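Local coordinates for glycinin A3B4 subunit (Glycine max, PDB 2D5F), which serves as an 11S globulin storage protein of the soybean seed, built from two cupin domains and assembling into hexamers, at residues L57-Y62 with Q236-E241; I69-G74 with D121-P126; K75-F80 with Q112-F117; P130-N135 with G242-I247; Q158-F163 with I171-T176. One frame throughout, in Å; residues are numbered along the deposited sequence.

Interaction 1: residues L57-Y62 with Q236-E241; sequences LHLPSY and QIVTVE. With CO3 (carbonate ion), chain E.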
# COMPACT_ATOMS: atom_id res chain seq x y z
N LEU B 57 10.95 -18.83 34.83
CA LEU B 57 10.83 -17.50 34.25
C LEU B 57 12.02 -17.18 33.36
O LEU B 57 13.16 -17.13 33.82
CB LEU B 57 10.71 -16.45 35.36
CG LEU B 57 10.82 -14.97 34.95
CD1 LEU B 57 9.61 -14.54 34.13
CD2 LEU B 57 10.93 -14.11 36.20
N HIS B 58 11.75 -16.96 32.08
CA HIS B 58 12.80 -16.62 31.13
C HIS B 58 12.97 -15.11 31.23
O HIS B 58 12.08 -14.35 30.84
CB HIS B 58 12.39 -17.03 29.72
CG HIS B 58 13.46 -16.84 28.69
ND1 HIS B 58 13.24 -17.04 27.35
CD2 HIS B 58 14.76 -16.48 28.82
CE1 HIS B 58 14.36 -16.82 26.69
NE2 HIS B 58 15.30 -16.48 27.55
N LEU B 59 14.11 -14.67 31.76
CA LEU B 59 14.39 -13.25 31.94
C LEU B 59 14.26 -12.44 30.65
O LEU B 59 14.63 -12.90 29.57
CB LEU B 59 15.77 -13.06 32.56
CG LEU B 59 15.98 -13.80 33.89
CD1 LEU B 59 17.35 -13.45 34.47
CD2 LEU B 59 14.88 -13.43 34.87
N PRO B 60 13.76 -11.21 30.76
CA PRO B 60 13.57 -10.32 29.60
C PRO B 60 14.79 -10.13 28.71
O PRO B 60 15.90 -9.87 29.18
CB PRO B 60 13.09 -9.01 30.24
CG PRO B 60 13.68 -9.05 31.62
CD PRO B 60 13.48 -10.49 32.02
N SER B 61 14.56 -10.26 27.40
CA SER B 61 15.62 -10.09 26.41
C SER B 61 15.03 -9.71 25.06
O SER B 61 13.81 -9.78 24.86
CB SER B 61 16.41 -11.39 26.25
OG SER B 61 15.63 -12.37 25.59
N TYR B 62 15.89 -9.30 24.14
CA TYR B 62 15.48 -8.94 22.79
C TYR B 62 16.59 -9.28 21.80
O TYR B 62 17.77 -9.37 22.18
CB TYR B 62 15.11 -7.46 22.68
CG TYR B 62 16.25 -6.50 22.99
CD1 TYR B 62 16.52 -6.12 24.30
CD2 TYR B 62 17.04 -5.97 21.96
CE1 TYR B 62 17.56 -5.22 24.58
CE2 TYR B 62 18.08 -5.09 22.24
CZ TYR B 62 18.33 -4.71 23.55
OH TYR B 62 19.36 -3.84 23.83
N GLN B 236 20.06 -17.17 32.64
CA GLN B 236 18.88 -16.62 31.95
C GLN B 236 17.47 -17.15 32.23
O GLN B 236 16.48 -16.50 31.86
CB GLN B 236 19.12 -16.64 30.43
CG GLN B 236 19.59 -17.97 29.90
CD GLN B 236 21.09 -17.99 29.66
OE1 GLN B 236 21.55 -17.90 28.51
NE2 GLN B 236 21.86 -18.11 30.73
N ILE B 237 17.35 -18.33 32.82
CA ILE B 237 16.03 -18.86 33.16
C ILE B 237 16.07 -19.17 34.65
O ILE B 237 16.84 -20.02 35.10
CB ILE B 237 15.69 -20.14 32.38
CG1 ILE B 237 15.64 -19.85 30.87
CG2 ILE B 237 14.34 -20.68 32.83
CD1 ILE B 237 15.24 -21.05 30.03
N VAL B 238 15.24 -18.46 35.41
CA VAL B 238 15.21 -18.63 36.85
C VAL B 238 13.93 -19.28 37.36
O VAL B 238 12.92 -19.34 36.65
CB VAL B 238 15.37 -17.28 37.54
CG1 VAL B 238 16.61 -16.57 37.00
CG2 VAL B 238 14.12 -16.43 37.33
N THR B 239 13.99 -19.77 38.59
CA THR B 239 12.83 -20.39 39.22
C THR B 239 12.23 -19.36 40.17
O THR B 239 12.94 -18.81 41.02
CB THR B 239 13.21 -21.64 40.03
OG1 THR B 239 13.76 -22.63 39.15
CG2 THR B 239 11.99 -22.21 40.73
N VAL B 240 10.94 -19.09 40.01
CA VAL B 240 10.26 -18.12 40.86
C VAL B 240 9.67 -18.89 42.04
O VAL B 240 8.65 -19.57 41.91
CB VAL B 240 9.13 -17.39 40.10
CG1 VAL B 240 8.48 -16.35 41.01
CG2 VAL B 240 9.69 -16.73 38.85
N GLU B 241 10.32 -18.78 43.20
CA GLU B 241 9.86 -19.47 44.39
C GLU B 241 8.55 -18.87 44.86
O GLU B 241 8.44 -17.65 45.04
CB GLU B 241 10.91 -19.36 45.51
CG GLU B 241 10.73 -20.39 46.61
CD GLU B 241 11.59 -20.10 47.83
OE1 GLU B 241 12.81 -19.88 47.67
OE2 GLU B 241 11.04 -20.11 48.96
C CO3 E . 10.87 -18.56 25.42
O1 CO3 E . 10.91 -18.12 26.61
O2 CO3 E . 11.57 -18.00 24.51
O3 CO3 E . 10.11 -19.57 25.14
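Leu-57 and Val-238 form a hydrogen-bonded antiparallel pair in a curled sheet of the cupin beta-barrel, where the short strand 237-239 is added to strand 56-62. Leu-57 N gives its hydrogen to Val-238 O at 2.7 Å and Val-238 N returns one to Leu-57 O; Leu-59 N closes a third bond on Gln-236 O. Next along, His-58 and Ile-237 make a non-hydrogen-bonded pair whose side chains take the other face. Leu-57 can be followed outward: CB meets Val-240 CG2 at 3.6 Å and Val-238 CG2 at 3.9 Å; at the tip CD2 touches the same two methyls, and CD1 packs on Thr-133 O of strand 131-135. Leu-59 CD2 adds a contact with Val-238 CG2, the two side chains crossing nearly at a right angle. The His-58 ring has Gln-236 O at its edge, 3.5 Å from CD2. Its ND1 donates to O1 of a bound carbonate ion, 2.7 Å away, while NE2 is hydrogen-bonded to Tyr-164 OH.

Interaction 2: residues I69-G74 with D121-P126; sequences IIVVQG and DVLVIP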
# COMPACT_ATOMS: atom_id res chain seq x y z
N ILE B 69 8.01 -18.78 17.33
CA ILE B 69 8.10 -19.88 18.28
C ILE B 69 6.85 -20.75 18.32
O ILE B 69 5.73 -20.24 18.25
CB ILE B 69 8.32 -19.33 19.69
CG1 ILE B 69 9.45 -18.30 19.68
CG2 ILE B 69 8.65 -20.46 20.66
CD1 ILE B 69 9.55 -17.48 20.95
N ILE B 70 7.04 -22.06 18.40
CA ILE B 70 5.91 -22.96 18.52
C ILE B 70 6.06 -23.64 19.88
O ILE B 70 7.12 -24.17 20.20
CB ILE B 70 5.86 -24.03 17.40
CG1 ILE B 70 4.59 -24.87 17.59
CG2 ILE B 70 7.11 -24.89 17.40
CD1 ILE B 70 4.28 -25.82 16.46
N VAL B 71 5.01 -23.57 20.68
CA VAL B 71 5.00 -24.18 22.00
C VAL B 71 4.57 -25.62 21.79
O VAL B 71 3.44 -25.87 21.39
CB VAL B 71 3.99 -23.50 22.94
CG1 VAL B 71 4.05 -24.14 24.31
CG2 VAL B 71 4.29 -22.02 23.03
N VAL B 72 5.46 -26.56 22.06
CA VAL B 72 5.13 -27.97 21.87
C VAL B 72 4.71 -28.68 23.16
O VAL B 72 4.31 -29.83 23.11
CB VAL B 72 6.29 -28.74 21.21
CG1 VAL B 72 6.66 -28.09 19.87
CG2 VAL B 72 7.50 -28.79 22.13
N GLN B 73 4.80 -28.00 24.30
CA GLN B 73 4.41 -28.61 25.56
C GLN B 73 4.20 -27.60 26.68
O GLN B 73 4.99 -26.68 26.86
CB GLN B 73 5.47 -29.63 26.03
CG GLN B 73 5.03 -30.47 27.23
CD GLN B 73 6.14 -31.34 27.80
OE1 GLN B 73 6.82 -30.96 28.76
NE2 GLN B 73 6.35 -32.50 27.19
N GLY B 74 3.13 -27.80 27.45
CA GLY B 74 2.85 -26.92 28.57
C GLY B 74 2.04 -25.68 28.28
O GLY B 74 1.45 -25.52 27.21
N ASP B 121 0.37 -23.51 20.11
CA ASP B 121 0.38 -22.09 19.78
C ASP B 121 1.71 -21.64 19.20
O ASP B 121 2.76 -22.17 19.54
CB ASP B 121 0.10 -21.22 21.02
CG ASP B 121 -1.35 -21.21 21.43
OD1 ASP B 121 -1.64 -20.62 22.50
OD2 ASP B 121 -2.21 -21.77 20.71
N VAL B 122 1.64 -20.65 18.33
CA VAL B 122 2.82 -20.06 17.72
C VAL B 122 2.90 -18.66 18.30
O VAL B 122 1.87 -17.99 18.44
CB VAL B 122 2.70 -19.96 16.19
CG1 VAL B 122 3.79 -19.04 15.63
CG2 VAL B 122 2.82 -21.35 15.58
N LEU B 123 4.10 -18.23 18.67
CA LEU B 123 4.31 -16.90 19.22
C LEU B 123 5.29 -16.21 18.28
O LEU B 123 6.14 -16.86 17.67
CB LEU B 123 4.94 -16.98 20.62
CG LEU B 123 4.37 -17.98 21.64
CD1 LEU B 123 5.22 -17.95 22.91
CD2 LEU B 123 2.93 -17.64 21.96
N VAL B 124 5.17 -14.89 18.16
CA VAL B 124 6.06 -14.13 17.29
C VAL B 124 6.72 -13.02 18.09
O VAL B 124 6.03 -12.24 18.75
CB VAL B 124 5.28 -13.50 16.11
CG1 VAL B 124 6.23 -12.73 15.21
CG2 VAL B 124 4.56 -14.58 15.32
N ILE B 125 8.05 -12.95 18.05
CA ILE B 125 8.77 -11.90 18.77
C ILE B 125 9.28 -10.86 17.77
O ILE B 125 10.06 -11.19 16.88
CB ILE B 125 10.01 -12.44 19.51
CG1 ILE B 125 9.67 -13.70 20.32
CG2 ILE B 125 10.58 -11.34 20.41
CD1 ILE B 125 8.59 -13.50 21.35
N PRO B 126 8.84 -9.60 17.88
CA PRO B 126 9.29 -8.56 16.95
C PRO B 126 10.76 -8.20 17.19
O PRO B 126 11.26 -8.31 18.31
CB PRO B 126 8.38 -7.38 17.26
CG PRO B 126 7.15 -8.01 17.84
CD PRO B 126 7.73 -9.10 18.72
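Asp-121 starts the pairing with Val-71: its carbonyl O accepts Val-71 N at 2.9 Å, nearly in line with the C=O bond (C=O...N 171°), and the same oxygen meets Ile-70 CA in a CA-H...O contact. Its carboxylate turns from strand 67-73, and OD1 is held by Asn-118 N. Val-122 faces Ile-70 in a non-hydrogen-bonded antiparallel pair. Its CG1, anti to the backbone N (chi1 166°), comes to 3.5 Å from Ile-69 O, whereas its CG2 only loosely meets Ile-70 CG1. Leu-123 follows as the hydrogen-bonded partner of Ile-69, with both bonds in the carbonyl planes: Ile-69 N reaches Leu-123 O at 2.7 Å and Leu-123 N reaches Ile-69 O at 2.6 Å. On this face Leu-123 CD1 lies 4.2 Å from Val-71 CG2. Ile-125 then brings CG1 to within 3.8 Å of Ile-69 CD1, and its own CD1 touches that methyl too, the two isoleucines crossing obliquely just past the Leu-123 pairing. The arrangement is a pair of neighbouring strands in a wall of the cupin barrel, fastened by backbone bonds and faced with aliphatic groups. Strand 141-147 flanks 67-73 on its other side, where Val-72 and Gln-73 form a classic beta bulge opposite Val-142; strand 332-334 borders 121-125, and Val-124 packs on helix 362-365.

Interaction 3: residues K75-F80 with Q112-F117; sequences KGAIGF and QKIRHF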
# COMPACT_ATOMS: atom_id res chain seq x y z
N LYS B 75 2.01 -24.78 29.27
CA LYS B 75 1.27 -23.54 29.14
C LYS B 75 1.93 -22.45 29.98
O LYS B 75 2.53 -22.71 31.02
CB LYS B 75 -0.18 -23.74 29.59
CG LYS B 75 -0.36 -23.96 31.08
CD LYS B 75 -1.83 -24.21 31.40
CE LYS B 75 -2.12 -24.13 32.89
NZ LYS B 75 -2.05 -22.73 33.42
N GLY B 76 1.81 -21.21 29.51
CA GLY B 76 2.40 -20.11 30.23
C GLY B 76 1.92 -18.77 29.73
O GLY B 76 0.87 -18.65 29.09
N ALA B 77 2.70 -17.74 30.04
CA ALA B 77 2.35 -16.39 29.65
C ALA B 77 3.59 -15.69 29.13
O ALA B 77 4.70 -15.95 29.60
CB ALA B 77 1.80 -15.64 30.85
N ILE B 78 3.39 -14.82 28.16
CA ILE B 78 4.49 -14.06 27.59
C ILE B 78 4.10 -12.59 27.65
O ILE B 78 2.94 -12.24 27.43
CB ILE B 78 4.75 -14.47 26.12
CG1 ILE B 78 5.85 -13.57 25.53
CG2 ILE B 78 3.46 -14.37 25.32
CD1 ILE B 78 6.34 -14.02 24.15
N GLY B 79 5.07 -11.74 27.96
CA GLY B 79 4.81 -10.33 28.03
C GLY B 79 5.86 -9.58 27.24
O GLY B 79 7.04 -9.92 27.29
N PHE B 80 5.44 -8.57 26.48
CA PHE B 80 6.37 -7.77 25.71
C PHE B 80 6.43 -6.36 26.27
O PHE B 80 5.56 -5.94 27.02
CB PHE B 80 5.93 -7.66 24.25
CG PHE B 80 5.78 -8.97 23.55
CD1 PHE B 80 4.62 -9.72 23.70
CD2 PHE B 80 6.77 -9.43 22.69
CE1 PHE B 80 4.45 -10.90 23.00
CE2 PHE B 80 6.60 -10.61 21.98
CZ PHE B 80 5.44 -11.35 22.14
N GLN B 112 2.18 -3.81 30.89
CA GLN B 112 1.49 -4.03 29.63
C GLN B 112 0.76 -5.37 29.61
O GLN B 112 0.94 -6.20 30.49
CB GLN B 112 2.46 -3.89 28.44
CG GLN B 112 2.89 -2.45 28.22
CD GLN B 112 3.85 -2.24 27.05
OE1 GLN B 112 4.43 -1.16 26.90
NE2 GLN B 112 4.03 -3.27 26.23
N LYS B 113 -0.07 -5.55 28.59
CA LYS B 113 -0.87 -6.76 28.44
C LYS B 113 -0.11 -8.08 28.61
O LYS B 113 1.02 -8.23 28.13
CB LYS B 113 -1.55 -6.76 27.07
CG LYS B 113 -2.46 -7.96 26.82
CD LYS B 113 -3.11 -7.89 25.45
CE LYS B 113 -4.05 -9.07 25.23
NZ LYS B 113 -4.86 -8.89 23.99
N ILE B 114 -0.73 -9.02 29.31
CA ILE B 114 -0.15 -10.33 29.52
C ILE B 114 -0.87 -11.27 28.56
O ILE B 114 -2.10 -11.33 28.56
CB ILE B 114 -0.37 -10.84 30.97
CG1 ILE B 114 0.34 -9.91 31.96
CG2 ILE B 114 0.16 -12.27 31.11
CD1 ILE B 114 1.82 -9.72 31.68
N ARG B 115 -0.11 -11.98 27.74
CA ARG B 115 -0.70 -12.89 26.78
C ARG B 115 -0.44 -14.33 27.21
O ARG B 115 0.68 -14.69 27.57
CB ARG B 115 -0.13 -12.65 25.39
CG ARG B 115 -0.30 -11.21 24.87
CD ARG B 115 1.06 -10.59 24.58
NE ARG B 115 1.00 -9.19 24.15
CZ ARG B 115 0.63 -8.77 22.94
NH1 ARG B 115 0.61 -7.48 22.67
NH2 ARG B 115 0.30 -9.65 22.01
N HIS B 116 -1.48 -15.14 27.17
CA HIS B 116 -1.38 -16.54 27.55
C HIS B 116 -1.19 -17.42 26.32
O HIS B 116 -1.70 -17.10 25.25
CB HIS B 116 -2.65 -16.97 28.29
CG HIS B 116 -2.83 -16.29 29.61
ND1 HIS B 116 -2.30 -16.79 30.78
CD2 HIS B 116 -3.44 -15.13 29.94
CE1 HIS B 116 -2.57 -15.96 31.77
NE2 HIS B 116 -3.27 -14.94 31.29
N PHE B 117 -0.45 -18.51 26.49
CA PHE B 117 -0.23 -19.44 25.40
C PHE B 117 -0.34 -20.87 25.89
O PHE B 117 -0.18 -21.15 27.08
CB PHE B 117 1.14 -19.22 24.74
CG PHE B 117 2.31 -19.40 25.67
CD1 PHE B 117 2.95 -18.29 26.24
CD2 PHE B 117 2.78 -20.67 25.98
CE1 PHE B 117 4.04 -18.46 27.09
CE2 PHE B 117 3.87 -20.85 26.83
CZ PHE B 117 4.50 -19.73 27.39
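Phe-117 lays one face of its ring over the backbone of Gly-76, its hydrogen-bonded partner in an antiparallel strand pair of the cupin barrel. Its CG is set between the backbone N and the carbonyl carbon (chi1 60°), 3.8 Å from Gly-76 O. Gly-76 CA stands 3.9 Å from the ring centroid, a CH-pi contact, and Gly-76 C lies above the same face, offset toward the rim. A side chain at Gly-76 would run into the ring, which fits the glycine found there. Ile-78 CG2 lies 4.1 Å from Phe-117 CD1. An alanine in place of Phe-117 would probably open a gap over Gly-76 and leave Ile-78 CG2 without the aromatic carbon it packs on. Gly-76 N to Phe-117 O and the return bond have their donors about 30° from the carbonyl planes, while between Ile-78 and Arg-115 the donors lie nearly in line with the C=O bonds, Ile-78 N to Arg-115 O at 2.8 Å. On the opposite face of the sheet from Phe-117, Ala-77 CB meets Ile-114 CG2 at 3.8 Å. Arg-115 crosses Phe-80 at about a right angle, with the guanidinium and ring planes 79° apart. Its CD sits in plane at the edge of the Phe-80 ring, and its NH2 is hydrogen-bonded to Met-329 O. Phe-80 CD1 in turn lies over one face of the guanidinium, 3.7 Å from Arg-115 NE.

Interaction 4: residues P130-N135 with G242-I247; sequences PYWTYN and GGLSVI. With CO3 (carbonate ion), chain E.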
# COMPACT_ATOMS: atom_id res chain seq x y z
N PRO B 130 11.62 -6.22 23.68
CA PRO B 130 11.90 -7.07 24.84
C PRO B 130 10.73 -8.00 25.15
O PRO B 130 9.57 -7.61 24.99
CB PRO B 130 12.10 -6.07 25.98
CG PRO B 130 12.44 -4.77 25.27
CD PRO B 130 11.54 -4.81 24.07
N TYR B 131 11.02 -9.22 25.59
CA TYR B 131 9.96 -10.15 25.95
C TYR B 131 10.46 -11.08 27.05
O TYR B 131 11.66 -11.33 27.17
CB TYR B 131 9.51 -10.99 24.76
CG TYR B 131 10.40 -12.19 24.48
CD1 TYR B 131 11.64 -12.03 23.86
CD2 TYR B 131 10.02 -13.47 24.87
CE1 TYR B 131 12.48 -13.12 23.63
CE2 TYR B 131 10.85 -14.58 24.65
CZ TYR B 131 12.07 -14.39 24.03
OH TYR B 131 12.89 -15.46 23.79
N TRP B 132 9.51 -11.57 27.85
CA TRP B 132 9.79 -12.51 28.93
C TRP B 132 8.66 -13.53 28.94
O TRP B 132 7.55 -13.24 28.50
CB TRP B 132 9.85 -11.80 30.29
CG TRP B 132 8.61 -11.04 30.65
CD1 TRP B 132 8.36 -9.71 30.40
CD2 TRP B 132 7.42 -11.56 31.26
NE1 TRP B 132 7.09 -9.38 30.81
CE2 TRP B 132 6.49 -10.49 31.34
CE3 TRP B 132 7.05 -12.82 31.74
CZ2 TRP B 132 5.21 -10.65 31.89
CZ3 TRP B 132 5.77 -12.98 32.29
CH2 TRP B 132 4.87 -11.90 32.35
N THR B 133 8.94 -14.74 29.41
CA THR B 133 7.93 -15.79 29.47
C THR B 133 7.97 -16.49 30.82
O THR B 133 9.00 -16.53 31.48
CB THR B 133 8.13 -16.83 28.36
OG1 THR B 133 9.40 -17.48 28.55
CG2 THR B 133 8.10 -16.17 26.98
N TYR B 134 6.83 -17.06 31.22
CA TYR B 134 6.72 -17.73 32.50
C TYR B 134 5.82 -18.95 32.39
O TYR B 134 4.78 -18.91 31.73
CB TYR B 134 6.14 -16.76 33.53
CG TYR B 134 5.81 -17.39 34.86
CD1 TYR B 134 6.82 -17.78 35.74
CD2 TYR B 134 4.49 -17.61 35.24
CE1 TYR B 134 6.52 -18.37 36.96
CE2 TYR B 134 4.18 -18.20 36.47
CZ TYR B 134 5.20 -18.58 37.32
OH TYR B 134 4.92 -19.18 38.52
N ASN B 135 6.23 -20.04 33.04
CA ASN B 135 5.48 -21.28 33.04
C ASN B 135 4.39 -21.16 34.10
O ASN B 135 4.69 -20.99 35.28
CB ASN B 135 6.42 -22.44 33.37
CG ASN B 135 5.76 -23.79 33.23
OD1 ASN B 135 6.43 -24.83 33.25
ND2 ASN B 135 4.43 -23.80 33.10
N GLY B 242 7.56 -19.73 45.06
CA GLY B 242 6.26 -19.27 45.50
C GLY B 242 5.34 -18.93 44.35
O GLY B 242 4.17 -18.59 44.55
N GLY B 243 5.86 -19.03 43.13
CA GLY B 243 5.07 -18.74 41.95
C GLY B 243 5.04 -17.25 41.66
O GLY B 243 5.19 -16.43 42.57
N LEU B 244 4.83 -16.89 40.40
CA LEU B 244 4.78 -15.49 40.00
C LEU B 244 3.35 -14.95 39.96
O LEU B 244 2.42 -15.67 39.61
CB LEU B 244 5.42 -15.32 38.62
CG LEU B 244 5.50 -13.91 38.02
CD1 LEU B 244 6.72 -13.17 38.59
CD2 LEU B 244 5.62 -14.02 36.50
N SER B 245 3.20 -13.68 40.32
CA SER B 245 1.90 -13.02 40.30
C SER B 245 1.97 -11.75 39.46
O SER B 245 2.83 -10.90 39.69
CB SER B 245 1.45 -12.64 41.72
OG SER B 245 1.32 -13.79 42.54
N VAL B 246 1.08 -11.65 38.48
CA VAL B 246 1.02 -10.47 37.61
C VAL B 246 -0.45 -10.14 37.43
O VAL B 246 -1.31 -10.96 37.72
CB VAL B 246 1.63 -10.73 36.20
CG1 VAL B 246 3.06 -11.24 36.33
CG2 VAL B 246 0.76 -11.72 35.43
N ILE B 247 -0.74 -8.94 36.95
CA ILE B 247 -2.12 -8.54 36.73
C ILE B 247 -2.64 -9.26 35.49
O ILE B 247 -2.02 -9.18 34.42
CB ILE B 247 -2.23 -7.03 36.52
CG1 ILE B 247 -1.59 -6.29 37.70
CG2 ILE B 247 -3.69 -6.63 36.39
CD1 ILE B 247 -1.43 -4.80 37.47
C CO3 E . 10.87 -18.56 25.42
O1 CO3 E . 10.91 -18.12 26.61
O2 CO3 E . 11.57 -18.00 24.51
O3 CO3 E . 10.11 -19.57 25.14
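The ring of Tyr-134 carries Leu-244 on one face: CB stands 3.7 Å from its centroid in a CH-pi contact, offset toward the rim, and CD2 lies nearest CG. The Trp-132 ring has Tyr-134 CB in plane at its edge, and its CZ3 touches Leu-244 CD2. At the edge of the Tyr-131 ring, in plane, lie Thr-133 CG2 and carbonate O2. These residues belong to strand 131-135 of the cupin barrel, whose side chains alternate: Tyr-131 and Thr-133 turn to the carbonate pocket, Trp-132 and Tyr-134 to the loop 242-247. The Tyr-134 hydroxyl accepts the hydrogen of Leu-244 N at 3.0 Å. A phenylalanine in place of Tyr-134 would keep the ring face but would probably leave Leu-244 N without its acceptor. Glu-465 of a neighbouring subunit also packs against Leu-244. In the pocket Tyr-131 OH donates to carbonate O2 at 3.0 Å, and Thr-133 OG1 to O1 at an unusually short 2.5 Å.

Interaction 5: residues Q158-F163 with I171-T176; sequences QNPRVF and IEHPET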
# COMPACT_ATOMS: atom_id res chain seq x y z
N GLN B 158 24.95 -11.95 10.14
CA GLN B 158 24.25 -13.23 10.25
C GLN B 158 24.24 -13.92 11.61
O GLN B 158 23.47 -14.85 11.82
CB GLN B 158 24.80 -14.21 9.20
CG GLN B 158 26.09 -14.89 9.62
CD GLN B 158 25.88 -16.37 9.86
OE1 GLN B 158 25.58 -17.13 8.93
NE2 GLN B 158 26.03 -16.80 11.11
N ASN B 159 25.08 -13.48 12.53
CA ASN B 159 25.14 -14.12 13.84
C ASN B 159 23.91 -13.91 14.70
O ASN B 159 23.31 -12.83 14.71
CB ASN B 159 26.34 -13.63 14.64
CG ASN B 159 27.67 -14.00 14.01
OD1 ASN B 159 28.09 -13.39 13.02
ND2 ASN B 159 28.34 -14.99 14.57
N PRO B 160 23.50 -14.96 15.43
CA PRO B 160 22.33 -14.83 16.30
C PRO B 160 22.84 -14.02 17.50
O PRO B 160 24.01 -14.11 17.87
CB PRO B 160 22.00 -16.28 16.66
CG PRO B 160 23.33 -16.97 16.55
CD PRO B 160 23.92 -16.37 15.31
N ARG B 161 21.97 -13.19 18.08
CA ARG B 161 22.37 -12.37 19.22
C ARG B 161 21.20 -12.23 20.18
O ARG B 161 20.07 -12.06 19.74
CB ARG B 161 22.75 -10.95 18.77
CG ARG B 161 24.00 -10.79 17.93
CD ARG B 161 24.21 -9.30 17.67
NE ARG B 161 25.54 -8.98 17.14
CZ ARG B 161 25.94 -9.27 15.91
NH1 ARG B 161 27.16 -8.93 15.52
NH2 ARG B 161 25.12 -9.89 15.06
N VAL B 162 21.49 -12.28 21.47
CA VAL B 162 20.46 -12.12 22.49
C VAL B 162 20.91 -11.05 23.49
O VAL B 162 21.93 -11.21 24.17
CB VAL B 162 20.20 -13.44 23.26
CG1 VAL B 162 19.01 -13.25 24.22
CG2 VAL B 162 19.91 -14.57 22.29
N PHE B 163 20.16 -9.96 23.55
CA PHE B 163 20.47 -8.87 24.47
C PHE B 163 19.62 -9.04 25.73
O PHE B 163 18.42 -8.80 25.70
CB PHE B 163 20.18 -7.51 23.83
CG PHE B 163 21.07 -7.18 22.66
CD1 PHE B 163 20.93 -7.84 21.44
CD2 PHE B 163 22.06 -6.21 22.78
CE1 PHE B 163 21.77 -7.54 20.36
CE2 PHE B 163 22.91 -5.90 21.71
CZ PHE B 163 22.76 -6.57 20.49
N ILE B 171 26.45 -17.75 27.25
CA ILE B 171 26.27 -17.60 25.81
C ILE B 171 25.36 -18.71 25.30
O ILE B 171 25.56 -19.88 25.62
CB ILE B 171 27.62 -17.69 25.07
CG1 ILE B 171 28.58 -16.62 25.61
CG2 ILE B 171 27.41 -17.48 23.57
CD1 ILE B 171 28.13 -15.20 25.34
N GLU B 172 24.36 -18.35 24.50
CA GLU B 172 23.44 -19.35 23.97
C GLU B 172 23.88 -19.87 22.61
O GLU B 172 23.55 -20.99 22.23
CB GLU B 172 22.02 -18.77 23.89
CG GLU B 172 21.50 -18.37 25.26
CD GLU B 172 20.13 -17.72 25.23
OE1 GLU B 172 19.71 -17.20 26.28
OE2 GLU B 172 19.46 -17.74 24.17
N HIS B 173 24.64 -19.05 21.89
CA HIS B 173 25.15 -19.43 20.58
C HIS B 173 26.66 -19.24 20.63
O HIS B 173 27.19 -18.26 20.13
CB HIS B 173 24.51 -18.57 19.49
CG HIS B 173 23.01 -18.55 19.55
ND1 HIS B 173 22.31 -17.66 20.34
CD2 HIS B 173 22.09 -19.35 18.98
CE1 HIS B 173 21.02 -17.92 20.25
NE2 HIS B 173 20.86 -18.95 19.43
N PRO B 174 27.36 -20.20 21.25
CA PRO B 174 28.82 -20.18 21.41
C PRO B 174 29.60 -20.11 20.11
O PRO B 174 30.69 -19.52 20.06
CB PRO B 174 29.09 -21.47 22.18
CG PRO B 174 28.01 -22.38 21.72
CD PRO B 174 26.81 -21.47 21.75
N GLU B 175 29.05 -20.68 19.04
CA GLU B 175 29.74 -20.65 17.77
C GLU B 175 30.03 -19.22 17.30
O GLU B 175 30.88 -19.02 16.44
CB GLU B 175 28.93 -21.40 16.70
CG GLU B 175 27.73 -20.64 16.14
CD GLU B 175 26.45 -20.84 16.94
OE1 GLU B 175 25.38 -20.49 16.41
OE2 GLU B 175 26.52 -21.35 18.08
N THR B 176 29.33 -18.24 17.88
CA THR B 176 29.53 -16.85 17.49
C THR B 176 30.69 -16.16 18.21
O THR B 176 31.13 -15.09 17.80
CB THR B 176 28.26 -15.98 17.74
OG1 THR B 176 27.98 -15.94 19.14
CG2 THR B 176 27.07 -16.54 16.98
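Pro-160 and His-173 bring together the loop 158-163 and a turn that runs into a 3-10 segment, their CA atoms 6.9 Å apart, with no hydrogen bond between the segments. The CB-CG side of the pyrrolidine lies over one face of the imidazole: CB sits 3.8 Å from the ring centroid and only 7° off its normal, above the centre, while CG leans to His-173 CG at 3.4 Å. Val-162 crosses both Glu-172 and His-173 at about a right angle; its CG2 touches Glu-172 OE2 and lies near the plane at the edge of the imidazole. The proline-on-imidazole CH-pi contact joins two loops flanking the short strand 163-164 of the N-terminal cupin domain. Beyond it begins the 3-10 segment, 174-176, where His-173 O accepts both Thr-176 N at 3.1 Å and Thr-176 OG1 at 2.6 Å. With OG1 occupied there, CG2 is anti to the carbonyl carbon and faces Pro-160 CD at 3.6 Å. Glu-172 OE1 is hydrogen-bonded to Tyr-164 OH, and Gln-10 of a neighbouring subunit packs on Asn-159.

How the interactions relate
From the N terminus, strand 56-62 opens interaction 1, a loop that closes only at 236-241 and encloses interactions 2, 3 and 5. Inside it, 69-74 meets 121-126, and within that loop lies the antiparallel pairing of 75-80 with 112-117. Interaction 4 starts at 130-135 after both have closed and ends beyond 236-241, so it crosses interaction 1; interaction 5 is nested in both. Strand 131-135 lies between strands 56-62 and 75-80, joining interactions 1, 4 and 3 in one curled sheet. Interaction 2 belongs to the sheet that holds strands 67-73 and 121-125 and packs on interaction 3 through Ile-125 and Val-71. Tyr-62 with Phe-163 ties interaction 5 to the barrel, and interactions 1 and 4 share the carbonate.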